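Local coordinates for protein AlyGC (Glaciecola chathamensis, PDB 5GKD) that probably cleaves alginate by beta-elimination, as a calcium-binding polysaccharide lyase of family 6 from a marine bacterium, at residues H441-F452 with L464-K475. Numbering follows the deposited sequence.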
ATOM      1  N   HIS A 441      17.219  27.322 -15.002  1.00 37.21           N
ATOM      2  CA  HIS A 441      15.909  27.943 -14.891  1.00 36.11           C
ATOM      3  C   HIS A 441      15.189  27.842 -16.226  1.00 38.69           C
ATOM      4  O   HIS A 441      15.781  28.091 -17.282  1.00 42.28           O
ATOM      5  CB  HIS A 441      16.031  29.391 -14.424  1.00 35.91           C
ATOM      6  CG  HIS A 441      16.545  29.514 -13.025  1.00 32.49           C
ATOM      7  ND1 HIS A 441      15.846  30.154 -12.027  1.00 39.34           N
ATOM      8  CD2 HIS A 441      17.681  29.050 -12.450  1.00 34.55           C
ATOM      9  CE1 HIS A 441      16.534  30.091 -10.899  1.00 38.43           C
ATOM     10  NE2 HIS A 441      17.652  29.427 -11.131  1.00 36.77           N
ATOM     11  N   ILE A 442      13.926  27.433 -16.170  1.00 39.43           N
ATOM     12  CA  ILE A 442      13.074  27.251 -17.336  1.00 38.88           C
ATOM     13  C   ILE A 442      11.842  28.121 -17.156  1.00 40.81           C
ATOM     14  O   ILE A 442      11.140  28.009 -16.143  1.00 41.36           O
ATOM     15  CB  ILE A 442      12.664  25.780 -17.515  1.00 38.12           C
ATOM     16  CG1 ILE A 442      13.897  24.891 -17.645  1.00 40.42           C
ATOM     17  CG2 ILE A 442      11.740  25.628 -18.718  1.00 34.18           C
ATOM     18  CD1 ILE A 442      13.583  23.414 -17.552  1.00 39.00           C
ATOM     19  N   ALA A 443      11.580  28.986 -18.126  1.00 41.34           N
ATOM     20  CA  ALA A 443      10.367  29.784 -18.106  1.00 38.84           C
ATOM     21  C   ALA A 443       9.192  28.950 -18.601  1.00 37.09           C
ATOM     22  O   ALA A 443       9.313  28.200 -19.572  1.00 36.84           O
ATOM     23  CB  ALA A 443      10.540  31.034 -18.972  1.00 40.94           C
ATOM     24  N   VAL A 444       8.081  29.044 -17.923  1.00 36.23           N
ATOM     25  CA  VAL A 444       6.918  28.296 -18.286  1.00 38.89           C
ATOM     26  C   VAL A 444       5.802  29.283 -18.425  1.00 41.25           C
ATOM     27  O   VAL A 444       5.782  30.256 -17.738  1.00 39.20           O
ATOM     28  CB  VAL A 444       6.552  27.299 -17.191  1.00 37.85           C
ATOM     29  CG1 VAL A 444       5.475  26.376 -17.671  1.00 39.10           C
ATOM     30  CG2 VAL A 444       7.761  26.525 -16.759  1.00 34.02           C
ATOM     31  N   SER A 445       4.860  29.010 -19.305  1.00 40.93           N
ATOM     32  CA  SER A 445       3.747  29.892 -19.505  1.00 42.92           C
ATOM     33  C   SER A 445       2.405  29.212 -19.401  1.00 43.83           C
ATOM     34  O   SER A 445       2.308  28.032 -19.515  1.00 42.00           O
ATOM     35  CB  SER A 445       3.856  30.525 -20.874  1.00 44.02           C
ATOM     36  OG  SER A 445       4.591  31.702 -20.773  1.00 53.99           O
ATOM     37  N   PRO A 446       1.326  30.055 -19.171  1.00 41.87           N
ATOM     38  CA  PRO A 446       0.009  29.402 -19.129  1.00 44.00           C
ATOM     39  C   PRO A 446      -0.359  28.861 -20.488  1.00 46.75           C
ATOM     40  O   PRO A 446       0.308  29.252 -21.400  1.00 53.68           O
ATOM     41  CB  PRO A 446      -0.938  30.538 -18.843  1.00 43.94           C
ATOM     42  CG  PRO A 446      -0.163  31.525 -18.138  1.00 43.16           C
ATOM     43  CD  PRO A 446       1.119  31.526 -18.839  1.00 39.49           C
ATOM     44  N   GLY A 447      -1.364  28.008 -20.650  1.00 47.16           N
ATOM     45  CA  GLY A 447      -2.211  27.578 -19.575  1.00 49.05           C
ATOM     46  C   GLY A 447      -2.924  26.234 -19.567  1.00 54.94           C
ATOM     47  O   GLY A 447      -3.793  26.063 -18.748  1.00 56.04           O
ATOM     48  N   ASP A 448      -2.605  25.302 -20.455  1.00 52.41           N
ATOM     49  CA  ASP A 448      -3.276  23.990 -20.401  1.00 54.34           C
ATOM     50  C   ASP A 448      -2.201  22.951 -20.766  1.00 57.10           C
ATOM     51  O   ASP A 448      -1.611  22.990 -21.831  1.00 57.60           O
ATOM     52  CB  ASP A 448      -4.566  23.805 -21.189  1.00 59.70           C
ATOM     53  CG  ASP A 448      -5.244  22.481 -20.903  1.00 64.42           C
ATOM     54  OD1 ASP A 448      -5.052  21.902 -19.828  1.00 61.75           O
ATOM     55  OD2 ASP A 448      -5.974  21.999 -21.768  1.00 73.39           O
ATOM     56  N   ASN A 449      -1.931  22.055 -19.836  1.00 55.64           N
ATOM     57  CA  ASN A 449      -0.910  21.043 -20.031  1.00 52.34           C
ATOM     58  C   ASN A 449       0.455  21.605 -20.128  1.00 44.72           C
ATOM     59  O   ASN A 449       1.387  20.937 -20.427  1.00 45.94           O
ATOM     60  CB  ASN A 449      -1.194  20.298 -21.299  1.00 53.34           C
ATOM     61  CG  ASN A 449      -2.196  19.216 -21.109  1.00 56.95           C
ATOM     62  OD1 ASN A 449      -2.236  18.281 -21.876  1.00 65.53           O
ATOM     63  ND2 ASN A 449      -3.017  19.337 -20.096  1.00 55.96           N
ATOM     64  N   THR A 450       0.569  22.866 -19.870  1.00 42.97           N
ATOM     65  CA  THR A 450       1.875  23.494 -20.002  1.00 41.37           C
ATOM     66  C   THR A 450       2.795  23.144 -18.838  1.00 42.82           C
ATOM     67  O   THR A 450       4.021  23.124 -18.995  1.00 38.75           O
ATOM     68  CB  THR A 450       1.692  25.002 -20.104  1.00 42.42           C
ATOM     69  OG1 THR A 450       2.962  25.643 -20.001  1.00 53.15           O
ATOM     70  CG2 THR A 450       0.791  25.489 -18.986  1.00 42.36           C
ATOM     71  N   LEU A 451       2.222  22.873 -17.671  1.00 38.24           N
ATOM     72  CA  LEU A 451       3.001  22.463 -16.512  1.00 40.25           C
ATOM     73  C   LEU A 451       3.391  20.992 -16.613  1.00 36.87           C
ATOM     74  O   LEU A 451       4.527  20.621 -16.306  1.00 37.17           O
ATOM     75  CB  LEU A 451       2.183  22.732 -15.249  1.00 39.05           C
ATOM     76  CG  LEU A 451       2.839  22.782 -13.881  1.00 39.30           C
ATOM     77  CD1 LEU A 451       3.993  23.741 -13.918  1.00 40.46           C
ATOM     78  CD2 LEU A 451       1.811  23.229 -12.865  1.00 31.35           C
ATOM     79  N   PHE A 452       2.455  20.152 -17.059  1.00 36.81           N
ATOM     80  CA  PHE A 452       2.747  18.755 -17.344  1.00 36.27           C
ATOM     81  C   PHE A 452       3.926  18.616 -18.292  1.00 36.74           C
ATOM     82  O   PHE A 452       4.792  17.759 -18.100  1.00 36.90           O
ATOM     83  CB  PHE A 452       1.497  18.095 -17.931  1.00 37.41           C
ATOM     84  CG  PHE A 452       1.657  16.631 -18.240  1.00 41.03           C
ATOM     85  CD1 PHE A 452       2.150  16.213 -19.472  1.00 39.80           C
ATOM     86  CD2 PHE A 452       1.277  15.671 -17.311  1.00 37.56           C
ATOM     87  CE1 PHE A 452       2.294  14.865 -19.760  1.00 41.61           C
ATOM     88  CE2 PHE A 452       1.410  14.319 -17.593  1.00 40.63           C
ATOM     89  CZ  PHE A 452       1.917  13.914 -18.823  1.00 40.28           C
ATOM     90  N   LEU A 464      11.467  25.659 -12.387  1.00 31.65           N
ATOM     91  CA  LEU A 464      10.432  26.127 -13.295  1.00 32.00           C
ATOM     92  C   LEU A 464       9.893  27.459 -12.776  1.00 36.52           C
ATOM     93  O   LEU A 464       9.484  27.558 -11.614  1.00 35.02           O
ATOM     94  CB  LEU A 464       9.313  25.093 -13.415  1.00 34.41           C
ATOM     95  CG  LEU A 464       9.440  23.890 -14.373  1.00 34.97           C
ATOM     96  CD1 LEU A 464      10.787  23.208 -14.297  1.00 36.65           C
ATOM     97  CD2 LEU A 464       8.322  22.868 -14.132  1.00 31.79           C
ATOM     98  N   VAL A 465       9.917  28.483 -13.631  1.00 38.22           N
ATOM     99  CA  VAL A 465       9.496  29.835 -13.280  1.00 37.49           C
ATOM    100  C   VAL A 465       8.221  30.124 -14.062  1.00 37.17           C
ATOM    101  O   VAL A 465       8.265  30.371 -15.273  1.00 35.93           O
ATOM    102  CB  VAL A 465      10.586  30.870 -13.574  1.00 36.39           C
ATOM    103  CG1 VAL A 465      10.216  32.201 -12.965  1.00 39.54           C
ATOM    104  CG2 VAL A 465      11.915  30.390 -13.032  1.00 33.91           C
ATOM    105  N   LEU A 466       7.079  30.076 -13.378  1.00 35.84           N
ATOM    106  CA  LEU A 466       5.790  30.240 -14.034  1.00 36.86           C
ATOM    107  C   LEU A 466       5.479  31.721 -14.191  1.00 41.32           C
ATOM    108  O   LEU A 466       5.518  32.483 -13.217  1.00 39.70           O
ATOM    109  CB  LEU A 466       4.673  29.560 -13.239  1.00 37.06           C
ATOM    110  CG  LEU A 466       4.911  28.204 -12.582  1.00 37.69           C
ATOM    111  CD1 LEU A 466       3.677  27.759 -11.818  1.00 31.62           C
ATOM    112  CD2 LEU A 466       5.302  27.173 -13.609  1.00 33.59           C
ATOM    113  N   GLN A 467       5.173  32.130 -15.416  1.00 40.33           N
ATOM    114  CA  GLN A 467       4.737  33.492 -15.643  1.00 39.79           C
ATOM    115  C   GLN A 467       3.309  33.658 -15.138  1.00 41.46           C
ATOM    116  O   GLN A 467       2.610  32.683 -14.846  1.00 36.56           O
ATOM    117  CB  GLN A 467       4.849  33.836 -17.124  1.00 42.84           C
ATOM    118  CG  GLN A 467       6.229  33.545 -17.713  1.00 46.09           C
ATOM    119  CD  GLN A 467       6.197  33.365 -19.225  1.00 56.64           C
ATOM    120  OE1 GLN A 467       5.164  33.018 -19.798  1.00 62.75           O
ATOM    121  NE2 GLN A 467       7.334  33.579 -19.874  1.00 62.55           N
ATOM    122  N   ALA A 468       2.881  34.911 -15.018  1.00 38.57           N
ATOM    123  CA  ALA A 468       1.566  35.202 -14.464  1.00 36.27           C
ATOM    124  C   ALA A 468       0.472  34.588 -15.322  1.00 33.52           C
ATOM    125  O   ALA A 468       0.600  34.495 -16.543  1.00 39.28           O
ATOM    126  CB  ALA A 468       1.369  36.713 -14.360  1.00 41.34           C
ATOM    127  N   GLY A 469      -0.598  34.140 -14.679  1.00 36.84           N
ATOM    128  CA  GLY A 469      -1.726  33.606 -15.406  1.00 35.81           C
ATOM    129  C   GLY A 469      -2.268  32.354 -14.747  1.00 36.15           C
ATOM    130  O   GLY A 469      -2.035  32.105 -13.565  1.00 39.93           O
ATOM    131  N   GLU A 470      -2.991  31.565 -15.540  1.00 35.70           N
ATOM    132  CA  GLU A 470      -3.758  30.419 -15.067  1.00 38.56           C
ATOM    133  C   GLU A 470      -3.161  29.132 -15.624  1.00 39.53           C
ATOM    134  O   GLU A 470      -2.899  29.036 -16.824  1.00 40.00           O
ATOM    135  CB  GLU A 470      -5.236  30.546 -15.472  1.00 34.86           C
ATOM    136  CG  GLU A 470      -5.981  31.682 -14.750  1.00 39.10           C
ATOM    137  CD  GLU A 470      -7.496  31.692 -14.993  1.00 41.84           C
ATOM    138  OE1 GLU A 470      -7.960  31.183 -16.032  1.00 37.73           O
ATOM    139  OE2 GLU A 470      -8.236  32.206 -14.125  1.00 43.35           O
ATOM    140  N   TYR A 471      -2.956  28.143 -14.757  1.00 37.69           N
ATOM    141  CA  TYR A 471      -2.411  26.845 -15.163  1.00 38.57           C
ATOM    142  C   TYR A 471      -3.442  25.777 -14.845  1.00 32.71           C
ATOM    143  O   TYR A 471      -3.613  25.403 -13.682  1.00 35.25           O
ATOM    144  CB  TYR A 471      -1.093  26.558 -14.460  1.00 33.54           C
ATOM    145  CG  TYR A 471      -0.011  27.523 -14.836  1.00 35.90           C
ATOM    146  CD1 TYR A 471       0.078  28.769 -14.226  1.00 35.31           C
ATOM    147  CD2 TYR A 471       0.918  27.202 -15.806  1.00 34.39           C
ATOM    148  CE1 TYR A 471       1.065  29.655 -14.567  1.00 34.08           C
ATOM    149  CE2 TYR A 471       1.906  28.086 -16.161  1.00 34.81           C
ATOM    150  CZ  TYR A 471       1.977  29.308 -15.542  1.00 35.64           C
ATOM    151  OH  TYR A 471       2.972  30.190 -15.891  1.00 41.07           O
ATOM    152  N   TRP A 472      -4.132  25.300 -15.871  1.00 33.55           N
ATOM    153  CA  TRP A 472      -5.143  24.269 -15.711  1.00 33.86           C
ATOM    154  C   TRP A 472      -4.467  22.914 -15.870  1.00 39.86           C
ATOM    155  O   TRP A 472      -3.656  22.721 -16.780  1.00 39.89           O
ATOM    156  CB  TRP A 472      -6.271  24.462 -16.731  1.00 36.52           C
ATOM    157  CG  TRP A 472      -7.070  25.695 -16.432  1.00 36.24           C
ATOM    158  CD1 TRP A 472      -6.773  26.968 -16.800  1.00 36.54           C
ATOM    159  CD2 TRP A 472      -8.268  25.773 -15.645  1.00 35.05           C
ATOM    160  NE1 TRP A 472      -7.719  27.842 -16.303  1.00 40.55           N
ATOM    161  CE2 TRP A 472      -8.647  27.132 -15.593  1.00 36.65           C
ATOM    162  CE3 TRP A 472      -9.059  24.826 -14.988  1.00 32.48           C
ATOM    163  CZ2 TRP A 472      -9.781  27.564 -14.915  1.00 33.86           C
ATOM    164  CZ3 TRP A 472     -10.184  25.253 -14.321  1.00 30.20           C
ATOM    165  CH2 TRP A 472     -10.537  26.614 -14.287  1.00 33.04           C
ATOM    166  N   VAL A 473      -4.777  21.986 -14.974  1.00 36.37           N
ATOM    167  CA  VAL A 473      -4.016  20.747 -14.863  1.00 32.43           C
ATOM    168  C   VAL A 473      -4.989  19.587 -14.983  1.00 29.15           C
ATOM    169  O   VAL A 473      -5.644  19.212 -14.006  1.00 34.41           O
ATOM    170  CB  VAL A 473      -3.215  20.678 -13.560  1.00 33.27           C
ATOM    171  CG1 VAL A 473      -2.466  19.374 -13.484  1.00 31.15           C
ATOM    172  CG2 VAL A 473      -2.242  21.839 -13.497  1.00 32.42           C
ATOM    173  N   SER A 474      -5.089  19.023 -16.183  1.00 28.30           N
ATOM    174  CA  SER A 474      -5.967  17.904 -16.472  1.00 32.14           C
ATOM    175  C   SER A 474      -5.290  16.552 -16.303  1.00 33.05           C
ATOM    176  O   SER A 474      -5.962  15.524 -16.414  1.00 34.93           O
ATOM    177  CB  SER A 474      -6.499  18.015 -17.907  1.00 33.84           C
ATOM    178  OG  SER A 474      -5.441  18.303 -18.800  1.00 41.23           O
ATOM    179  N   LYS A 475      -3.989  16.528 -16.047  1.00 31.30           N
ATOM    180  CA  LYS A 475      -3.246  15.285 -15.910  1.00 35.15           C
ATOM    181  C   LYS A 475      -2.354  15.378 -14.685  1.00 35.62           C
ATOM    182  O   LYS A 475      -1.735  16.418 -14.440  1.00 33.00           O
ATOM    183  CB  LYS A 475      -2.410  15.001 -17.157  1.00 36.15           C
ATOM    184  CG  LYS A 475      -3.267  14.689 -18.369  1.00 41.91           C
ATOM    185  CD  LYS A 475      -2.447  14.330 -19.604  1.00 53.07           C
ATOM    186  CE  LYS A 475      -1.692  15.541 -20.153  1.00 53.81           C
ATOM    187  NZ  LYS A 475      -1.005  15.250 -21.459  1.00 53.21           N
TER
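K475 lies across one face of the F452 ring, with CE 3.8 Å from the ring centroid and only 5° off its normal, a CH-pi contact over the middle of the ring. A bend in the lysine chain (chi3 -69°) brings NZ over the same face, 4.0 Å from the centroid, which meets the geometry of a cation-pi pair. NZ also makes a weak bond to OD1 of N449, while ND2 of that amide donates to S474 OG at 2.9 Å, with the hydroxyl oxygen close to the amide plane. Both polar atoms of the amide thus have a partner, the oxygen a weak one, at the N-cap position; no capping bond is made by this side chain.

L451 extends CD1 to CD2 of L466 at 3.7 Å, the two side chains meeting nearly at right angles. V444 adds its CB to the same L466 methyl.

The Y471 ring packs against the turn 445-446 that follows V444. CA of P446 sits over one ring face, 4.2 Å from the centroid, and T450 CG2 approaches CD2 obliquely. The phenol hydroxyl donates to Q467 O, tying the ring to the turn between strands 464-466 and 469-473.

Between the backbones, V465 N to I442 O (2.8 Å, 170°), V444 N to V465 O and Q467 N to V444 O establish parallel pairing, and W472 N to G447 O resumes it past the bend.

These are successive turns at the N-terminal end of the second parallel beta-helix of the chain. Helix 450-457 packs A454 on V444 and L464, whereas strands 482-487 and 493-497 continue the stacking beyond 464-475, F496 stacking on W472.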